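Local coordinates for protein acyl-CoA dehydrogenase (Geobacillus kaustophilus, PDB 2PG0) that probably introduces a double bond between the alpha and beta carbons of thioester-bound acyl chains, using FAD as its redox cofactor, at residues F160-I165 with H211-A216; G198-R203 with E217-D222. All coordinates share one frame; numbering follows the deposited sequence.

How the interactions relate
The two contacts lie in the middle domain of the acyl-CoA dehydrogenase fold, their centres about 14 Å apart. Along the chain their segments alternate: 160-165, 198-203, 211-216, 217-222, the last two being continuous. Both reach one antiparallel sheet, in which strand 216-220 runs between strands 151-161 and 199-201. Interaction 1 occupies the end of this sheet that meets the flavin, and interaction 2 the outer end, nearer the protein surface. They are joined directly where Arg201 NE donates a hydrogen bond of 2.8 Å to Gly164 O, while Ile165 CD1 packs against Gly202 O. The flavin-binding turn is thus tied to the outlying strand of the same sheet.

Interaction 1 of 2, residues F160-I165 with H211-A216; sequences FITNGI and HAQDTA. With FAD (flavin-adenine dinucleotide), chain C.
The amides of Gln213 and Asn163 meet with their planes 58° apart, and the methyl of Thr162 lies over one face of the Gln213 amide, CG2 3.5 Å from CD. The Phe160 ring approaches the flavin's ribityl C1' obliquely and packs edge-to-face with Tyr347 of the second subunit. This is the flavin-facing end of the beta-rich middle domain of acyl-CoA dehydrogenases, where the chain leaves strand 151-161 through a type II turn, Ile161 to Gly164. Gln213 braces that turn with both ends of its amide: OE1 accepts a nearly straight bond from Asn163 N (3.1 Å, 171°), and NE2 donates to Asn163 OD1 at 3.0 Å. Asn163 ND2 in turn binds the carbonyls of Thr125 and Gly90.

Just past the turn, Asp214 sets CG between its backbone N and carbonyl carbon (chi1 52°), which brings OD2 to Ile165 N at 2.9 Å. The approach is on the anti side of the carboxylate, and OD2 also receives His166 N, a pairing that would be expected to stabilise the negative charge. Ile161 and Ala216 form an antiparallel hydrogen-bonded pair, Ile161 N reaching Ala216 O at 2.9 Å. Beside it, Ile165 CD1 rests on Ala216 CB at 3.7 Å.

Thr162 addresses the isoalloxazine twice: its N donates to FAD O4 at 3.0 Å, a bond likely to polarise that carbonyl, and its OG1 donates to FAD N5, also at 3.0 Å. A water donates to that same OG1 and to Gln213 OE1.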
loop_
_atom_site.group_PDB
_atom_site.type_symbol
_atom_site.label_atom_id
_atom_site.label_comp_id
_atom_site.label_asym_id
_atom_site.label_seq_id
_atom_site.Cartn_x
_atom_site.Cartn_y
_atom_site.Cartn_z
ATOM N N PHE A 160 -6.063 20.282 -24.064
ATOM C CA PHE A 160 -6.060 20.490 -22.607
ATOM C C PHE A 160 -5.445 21.828 -22.164
ATOM O O PHE A 160 -4.741 21.881 -21.152
ATOM C CB PHE A 160 -5.307 19.369 -21.873
ATOM C CG PHE A 160 -5.706 17.976 -22.263
ATOM C CD1 PHE A 160 -7.021 17.547 -22.148
ATOM C CD2 PHE A 160 -4.736 17.070 -22.687
ATOM C CE1 PHE A 160 -7.380 16.237 -22.495
ATOM C CE2 PHE A 160 -5.083 15.764 -23.029
ATOM C CZ PHE A 160 -6.402 15.349 -22.928
ATOM N N ILE A 161 -5.713 22.912 -22.882
ATOM C CA ILE A 161 -5.029 24.171 -22.576
ATOM C C ILE A 161 -5.735 24.947 -21.454
ATOM O O ILE A 161 -6.880 25.376 -21.601
ATOM C CB ILE A 161 -4.831 25.052 -23.853
ATOM C CG1 ILE A 161 -4.046 24.276 -24.927
ATOM C CG2 ILE A 161 -4.147 26.405 -23.502
ATOM C CD1 ILE A 161 -2.793 23.519 -24.425
ATOM N N THR A 162 -5.039 25.099 -20.333
ATOM C CA THR A 162 -5.542 25.854 -19.174
ATOM C C THR A 162 -5.673 27.332 -19.589
ATOM O O THR A 162 -4.831 27.834 -20.340
ATOM C CB THR A 162 -4.587 25.682 -17.976
ATOM O OG1 THR A 162 -4.527 24.295 -17.617
ATOM C CG2 THR A 162 -5.060 26.483 -16.753
ATOM N N ASN A 163 -6.730 28.008 -19.130
ATOM C CA ASN A 163 -7.045 29.383 -19.597
ATOM C C ASN A 163 -7.320 29.405 -21.105
ATOM O O ASN A 163 -7.129 30.432 -21.771
ATOM C CB ASN A 163 -5.902 30.373 -19.281
ATOM C CG ASN A 163 -5.654 30.568 -17.785
ATOM O OD1 ASN A 163 -6.510 30.292 -16.945
ATOM N ND2 ASN A 163 -4.473 31.079 -17.456
ATOM N N GLY A 164 -7.776 28.276 -21.641
ATOM C CA GLY A 164 -7.967 28.124 -23.087
ATOM C C GLY A 164 -8.953 29.079 -23.741
ATOM O O GLY A 164 -8.795 29.427 -24.911
ATOM N N ILE A 165 -9.978 29.491 -22.993
ATOM C CA ILE A 165 -10.961 30.459 -23.489
ATOM C C ILE A 165 -10.524 31.907 -23.227
ATOM O O ILE A 165 -10.563 32.735 -24.138
ATOM C CB ILE A 165 -12.390 30.186 -22.933
ATOM C CG1 ILE A 165 -12.851 28.761 -23.276
ATOM C CG2 ILE A 165 -13.410 31.244 -23.433
ATOM C CD1 ILE A 165 -12.775 28.393 -24.767
ATOM N N HIS A 211 -14.075 22.355 -12.577
ATOM C CA HIS A 211 -15.224 22.749 -13.391
ATOM C C HIS A 211 -15.248 24.235 -13.772
ATOM O O HIS A 211 -15.798 24.596 -14.815
ATOM C CB HIS A 211 -16.538 22.345 -12.715
ATOM C CG HIS A 211 -16.884 20.894 -12.872
ATOM N ND1 HIS A 211 -17.899 20.293 -12.159
ATOM C CD2 HIS A 211 -16.348 19.924 -13.654
ATOM C CE1 HIS A 211 -17.976 19.016 -12.497
ATOM N NE2 HIS A 211 -17.044 18.767 -13.401
ATOM N N ALA A 212 -14.646 25.086 -12.943
ATOM C CA ALA A 212 -14.582 26.521 -13.247
ATOM C C ALA A 212 -13.342 26.943 -14.046
ATOM O O ALA A 212 -13.192 28.115 -14.383
ATOM C CB ALA A 212 -14.721 27.361 -11.959
ATOM N N GLN A 213 -12.455 25.993 -14.345
ATOM C CA GLN A 213 -11.292 26.261 -15.194
ATOM C C GLN A 213 -11.682 26.075 -16.659
ATOM O O GLN A 213 -12.228 25.030 -17.032
ATOM C CB GLN A 213 -10.126 25.334 -14.838
ATOM C CG GLN A 213 -8.772 26.041 -14.715
ATOM C CD GLN A 213 -8.437 26.909 -15.918
ATOM O OE1 GLN A 213 -8.353 26.425 -17.049
ATOM N NE2 GLN A 213 -8.242 28.198 -15.676
ATOM N N ASP A 214 -11.412 27.090 -17.481
ATOM C CA ASP A 214 -11.792 27.071 -18.900
ATOM C C ASP A 214 -10.755 26.342 -19.762
ATOM O O ASP A 214 -10.021 26.959 -20.537
ATOM C CB ASP A 214 -12.034 28.493 -19.438
ATOM C CG ASP A 214 -10.869 29.440 -19.163
ATOM O OD1 ASP A 214 -10.461 29.583 -17.991
ATOM O OD2 ASP A 214 -10.351 30.039 -20.129
ATOM N N THR A 215 -10.716 25.026 -19.626
ATOM C CA THR A 215 -9.796 24.197 -20.397
ATOM C C THR A 215 -10.367 23.986 -21.787
ATOM O O THR A 215 -11.553 23.683 -21.932
ATOM C CB THR A 215 -9.590 22.819 -19.740
ATOM O OG1 THR A 215 -9.530 22.966 -18.318
ATOM C CG2 THR A 215 -8.296 22.185 -20.247
ATOM N N ALA A 216 -9.530 24.151 -22.807
ATOM C CA ALA A 216 -9.986 24.035 -24.189
ATOM C C ALA A 216 -8.888 23.597 -25.147
ATOM O O ALA A 216 -7.693 23.699 -24.842
ATOM C CB ALA A 216 -10.607 25.360 -24.665
HETATM P PA FAD C . 0.129 10.279 -22.519
HETATM O O1A FAD C . -0.505 9.735 -23.764
HETATM O O2A FAD C . 1.443 10.977 -22.767
HETATM O O5B FAD C . 0.320 9.082 -21.449
HETATM C C5B FAD C . -0.778 8.256 -21.091
HETATM C C4B FAD C . -0.339 7.357 -19.934
HETATM O O4B FAD C . 0.772 6.580 -20.355
HETATM C C3B FAD C . 0.128 8.188 -18.740
HETATM O O3B FAD C . -0.239 7.567 -17.527
HETATM C C2B FAD C . 1.633 8.155 -18.853
HETATM O O2B FAD C . 2.293 8.367 -17.619
HETATM C C1B FAD C . 1.845 6.761 -19.444
HETATM N N9A FAD C . 3.170 6.672 -20.083
HETATM C C8A FAD C . 3.597 7.317 -21.219
HETATM N N7A FAD C . 4.885 6.976 -21.443
HETATM C C5A FAD C . 5.282 6.126 -20.470
HETATM C C6A FAD C . 6.488 5.479 -20.223
HETATM N N6A FAD C . 7.560 5.757 -20.971
HETATM N N1A FAD C . 6.600 4.657 -19.119
HETATM C C2A FAD C . 5.529 4.465 -18.265
HETATM N N3A FAD C . 4.325 5.099 -18.521
HETATM C C4A FAD C . 4.211 5.924 -19.604
HETATM N N1 FAD C . -0.862 20.810 -21.479
HETATM C C2 FAD C . -0.301 22.011 -21.878
HETATM O O2 FAD C . 0.611 22.011 -22.709
HETATM N N3 FAD C . -0.773 23.207 -21.355
HETATM C C4 FAD C . -1.805 23.203 -20.438
HETATM O O4 FAD C . -2.226 24.272 -19.990
HETATM C C4X FAD C . -2.362 21.989 -20.025
HETATM N N5 FAD C . -3.396 21.970 -19.101
HETATM C C5X FAD C . -3.973 20.775 -18.711
HETATM C C6 FAD C . -5.024 20.796 -17.802
HETATM C C7 FAD C . -5.609 19.599 -17.395
HETATM C C7M FAD C . -6.733 19.673 -16.400
HETATM C C8 FAD C . -5.136 18.377 -17.911
HETATM C C8M FAD C . -5.719 17.048 -17.519
HETATM C C9 FAD C . -4.092 18.365 -18.826
HETATM C C9A FAD C . -3.496 19.563 -19.231
HETATM N N10 FAD C . -2.437 19.571 -20.142
HETATM C C10 FAD C . -1.887 20.783 -20.552
HETATM C "C1'" FAD C . -1.831 18.287 -20.668
HETATM C "C2'" FAD C . -1.074 17.415 -19.651
HETATM O "O2'" FAD C . 0.205 17.916 -19.324
HETATM C "C3'" FAD C . -0.942 16.027 -20.270
HETATM O "O3'" FAD C . -2.205 15.410 -20.147
HETATM C "C4'" FAD C . 0.144 15.143 -19.637
HETATM O "O4'" FAD C . 1.447 15.628 -19.906
HETATM C "C5'" FAD C . 0.054 13.694 -20.118
HETATM O "O5'" FAD C . 0.011 13.629 -21.532
HETATM P P FAD C . -1.158 12.781 -22.236
HETATM O O1P FAD C . -2.504 13.205 -21.706
HETATM O O2P FAD C . -1.066 12.933 -23.729
HETATM O O3P FAD C . -0.918 11.251 -21.772
HETATM O O HOH W 1 -7.417 23.695 -16.967
HETATM O O HOH W 2 -8.842 31.679 -17.397
#

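Interaction 2 of 2, residues G198-R203 with E217-D222; sequences GFTRGR and ELFFQD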
loop_
_atom_site.group_PDB
_atom_site.type_symbol
_atom_site.label_atom_id
_atom_site.label_comp_id
_atom_site.label_asym_id
_atom_site.label_seq_id
_atom_site.Cartn_x
_atom_site.Cartn_y
_atom_site.Cartn_z
ATOM N N GLY A 198 -6.823 32.506 -38.576
ATOM C CA GLY A 198 -6.543 31.060 -38.617
ATOM C C GLY A 198 -6.477 30.363 -37.261
ATOM O O GLY A 198 -6.345 29.135 -37.193
ATOM N N PHE A 199 -6.565 31.151 -36.192
ATOM C CA PHE A 199 -6.506 30.658 -34.819
ATOM C C PHE A 199 -7.916 30.613 -34.249
ATOM O O PHE A 199 -8.587 31.643 -34.147
ATOM C CB PHE A 199 -5.581 31.568 -33.987
ATOM C CG PHE A 199 -5.671 31.368 -32.488
ATOM C CD1 PHE A 199 -5.658 30.092 -31.923
ATOM C CD2 PHE A 199 -5.722 32.473 -31.636
ATOM C CE1 PHE A 199 -5.728 29.922 -30.530
ATOM C CE2 PHE A 199 -5.783 32.313 -30.248
ATOM C CZ PHE A 199 -5.793 31.034 -29.698
ATOM N N THR A 200 -8.374 29.411 -33.909
ATOM C CA THR A 200 -9.677 29.239 -33.281
ATOM C C THR A 200 -9.552 28.396 -32.015
ATOM O O THR A 200 -8.497 27.818 -31.736
ATOM C CB THR A 200 -10.722 28.601 -34.232
ATOM O OG1 THR A 200 -10.279 27.298 -34.632
ATOM C CG2 THR A 200 -10.949 29.480 -35.465
ATOM N N ARG A 201 -10.639 28.339 -31.253
ATOM C CA ARG A 201 -10.647 27.620 -29.990
ATOM C C ARG A 201 -11.844 26.675 -29.949
ATOM O O ARG A 201 -12.883 26.937 -30.568
ATOM C CB ARG A 201 -10.666 28.623 -28.827
ATOM C CG ARG A 201 -9.592 29.711 -28.973
ATOM C CD ARG A 201 -9.958 31.019 -28.298
ATOM N NE ARG A 201 -9.192 31.177 -27.077
ATOM C CZ ARG A 201 -8.315 32.147 -26.831
ATOM N NH1 ARG A 201 -8.077 33.127 -27.704
ATOM N NH2 ARG A 201 -7.688 32.136 -25.673
ATOM N N GLY A 202 -11.691 25.560 -29.243
ATOM C CA GLY A 202 -12.792 24.626 -29.086
ATOM C C GLY A 202 -13.735 25.084 -27.991
ATOM O O GLY A 202 -13.428 26.021 -27.245
ATOM N N ARG A 203 -14.892 24.433 -27.914
ATOM C CA ARG A 203 -15.811 24.601 -26.789
ATOM C C ARG A 203 -15.100 24.140 -25.512
ATOM O O ARG A 203 -14.232 23.261 -25.567
ATOM C CB ARG A 203 -17.099 23.792 -27.014
ATOM C CG ARG A 203 -16.889 22.290 -27.282
ATOM C CD ARG A 203 -18.175 21.474 -27.043
ATOM N NE ARG A 203 -17.916 20.031 -26.946
ATOM C CZ ARG A 203 -18.483 19.093 -27.708
ATOM N NH1 ARG A 203 -19.366 19.421 -28.651
ATOM N NH2 ARG A 203 -18.171 17.812 -27.523
ATOM N N GLU A 217 -9.311 23.111 -26.310
ATOM C CA GLU A 217 -8.387 22.818 -27.398
ATOM C C GLU A 217 -8.187 24.082 -28.227
ATOM O O GLU A 217 -9.077 24.937 -28.284
ATOM C CB GLU A 217 -8.922 21.691 -28.284
ATOM C CG GLU A 217 -9.055 20.347 -27.576
ATOM C CD GLU A 217 -9.257 19.201 -28.548
ATOM O OE1 GLU A 217 -10.357 19.095 -29.136
ATOM O OE2 GLU A 217 -8.311 18.403 -28.723
ATOM N N LEU A 218 -7.018 24.192 -28.853
ATOM C CA LEU A 218 -6.697 25.311 -29.736
ATOM C C LEU A 218 -6.409 24.769 -31.123
ATOM O O LEU A 218 -5.771 23.727 -31.259
ATOM C CB LEU A 218 -5.483 26.091 -29.221
ATOM C CG LEU A 218 -5.563 26.674 -27.801
ATOM C CD1 LEU A 218 -4.247 27.333 -27.418
ATOM C CD2 LEU A 218 -6.722 27.660 -27.646
ATOM N N PHE A 219 -6.873 25.489 -32.143
ATOM C CA PHE A 219 -6.721 25.055 -33.530
ATOM C C PHE A 219 -6.014 26.125 -34.345
ATOM O O PHE A 219 -6.362 27.307 -34.274
ATOM C CB PHE A 219 -8.085 24.730 -34.138
ATOM C CG PHE A 219 -8.846 23.674 -33.383
ATOM C CD1 PHE A 219 -8.595 22.321 -33.607
ATOM C CD2 PHE A 219 -9.817 24.029 -32.448
ATOM C CE1 PHE A 219 -9.302 21.335 -32.904
ATOM C CE2 PHE A 219 -10.526 23.047 -31.738
ATOM C CZ PHE A 219 -10.259 21.699 -31.970
ATOM N N PHE A 220 -5.008 25.695 -35.099
ATOM C CA PHE A 220 -4.258 26.583 -35.970
ATOM C C PHE A 220 -4.382 26.036 -37.383
ATOM O O PHE A 220 -3.810 24.986 -37.707
ATOM C CB PHE A 220 -2.789 26.672 -35.532
ATOM C CG PHE A 220 -2.603 27.064 -34.080
ATOM C CD1 PHE A 220 -2.644 28.403 -33.691
ATOM C CD2 PHE A 220 -2.389 26.093 -33.103
ATOM C CE1 PHE A 220 -2.476 28.765 -32.353
ATOM C CE2 PHE A 220 -2.221 26.446 -31.764
ATOM C CZ PHE A 220 -2.266 27.783 -31.386
ATOM N N GLN A 221 -5.176 26.729 -38.195
ATOM C CA GLN A 221 -5.363 26.392 -39.599
ATOM C C GLN A 221 -4.804 27.543 -40.428
ATOM O O GLN A 221 -5.465 28.569 -40.616
ATOM C CB GLN A 221 -6.845 26.120 -39.898
ATOM C CG GLN A 221 -7.380 24.871 -39.164
ATOM C CD GLN A 221 -8.901 24.773 -39.105
ATOM O OE1 GLN A 221 -9.482 24.700 -38.015
ATOM N NE2 GLN A 221 -9.553 24.755 -40.275
ATOM N N ASP A 222 -3.563 27.365 -40.885
ATOM C CA ASP A 222 -2.784 28.413 -41.556
ATOM C C ASP A 222 -2.783 29.719 -40.767
ATOM O O ASP A 222 -3.048 30.792 -41.317
ATOM C CB ASP A 222 -3.280 28.640 -42.987
ATOM C CG ASP A 222 -3.010 27.451 -43.883
ATOM O OD1 ASP A 222 -1.844 26.989 -43.931
ATOM O OD2 ASP A 222 -3.968 26.978 -44.528
HETATM O O HOH W 3 -8.609 27.303 -36.871
HETATM O O HOH W 4 -11.994 22.418 -26.811
#
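Thr200 and Phe219 exchange two backbone hydrogen bonds, N to O each way at 2.9 Å, at the middle of an antiparallel strand pair whose axes run at 157° to each other. Gln221 N to Gly198 O and Gly202 N to Glu217 O continue the pairing on either side. Gly198 has a positive phi, and a beta carbon there would collide with Gln221 O.

Phe199, Arg201, Leu218 and Phe220 share one face. Phe199 holds CG anti to its backbone N (chi1 167°), which lays its ring along that of Phe220. The two rings are nearly parallel, planes 11° apart, but displaced along their planes, so that contact is made at the rims, Phe199 CD1 3.5 Å from Phe220 CE1. Leu218 CD2 sits at the edge of the Phe199 ring, 3.8 Å from CE1, and equally near Arg201 CG. The Phe199, Leu218 and Phe220 side chains pack on strands 169-175 and 187-193, joining the two beta-sheets of the middle domain. An alanine in place of Phe199 would probably open a gap beside Phe220 and leave Leu218 CD2 without its aromatic neighbour. Phe199 CZ also lies above one face of the Arg201 guanidinium, toward its rim; Arg201 NH2 is hydrogen-bonded to Ala167 O.

On the other face, Thr200 OG1 approaches Phe219 CB at 3.4 Å, while Gly202 N and CA lie at the edge of the Phe219 ring. One water links Thr200 OG1 with Gly198 O; another donates to Arg203 O and accepts from Glu217 N.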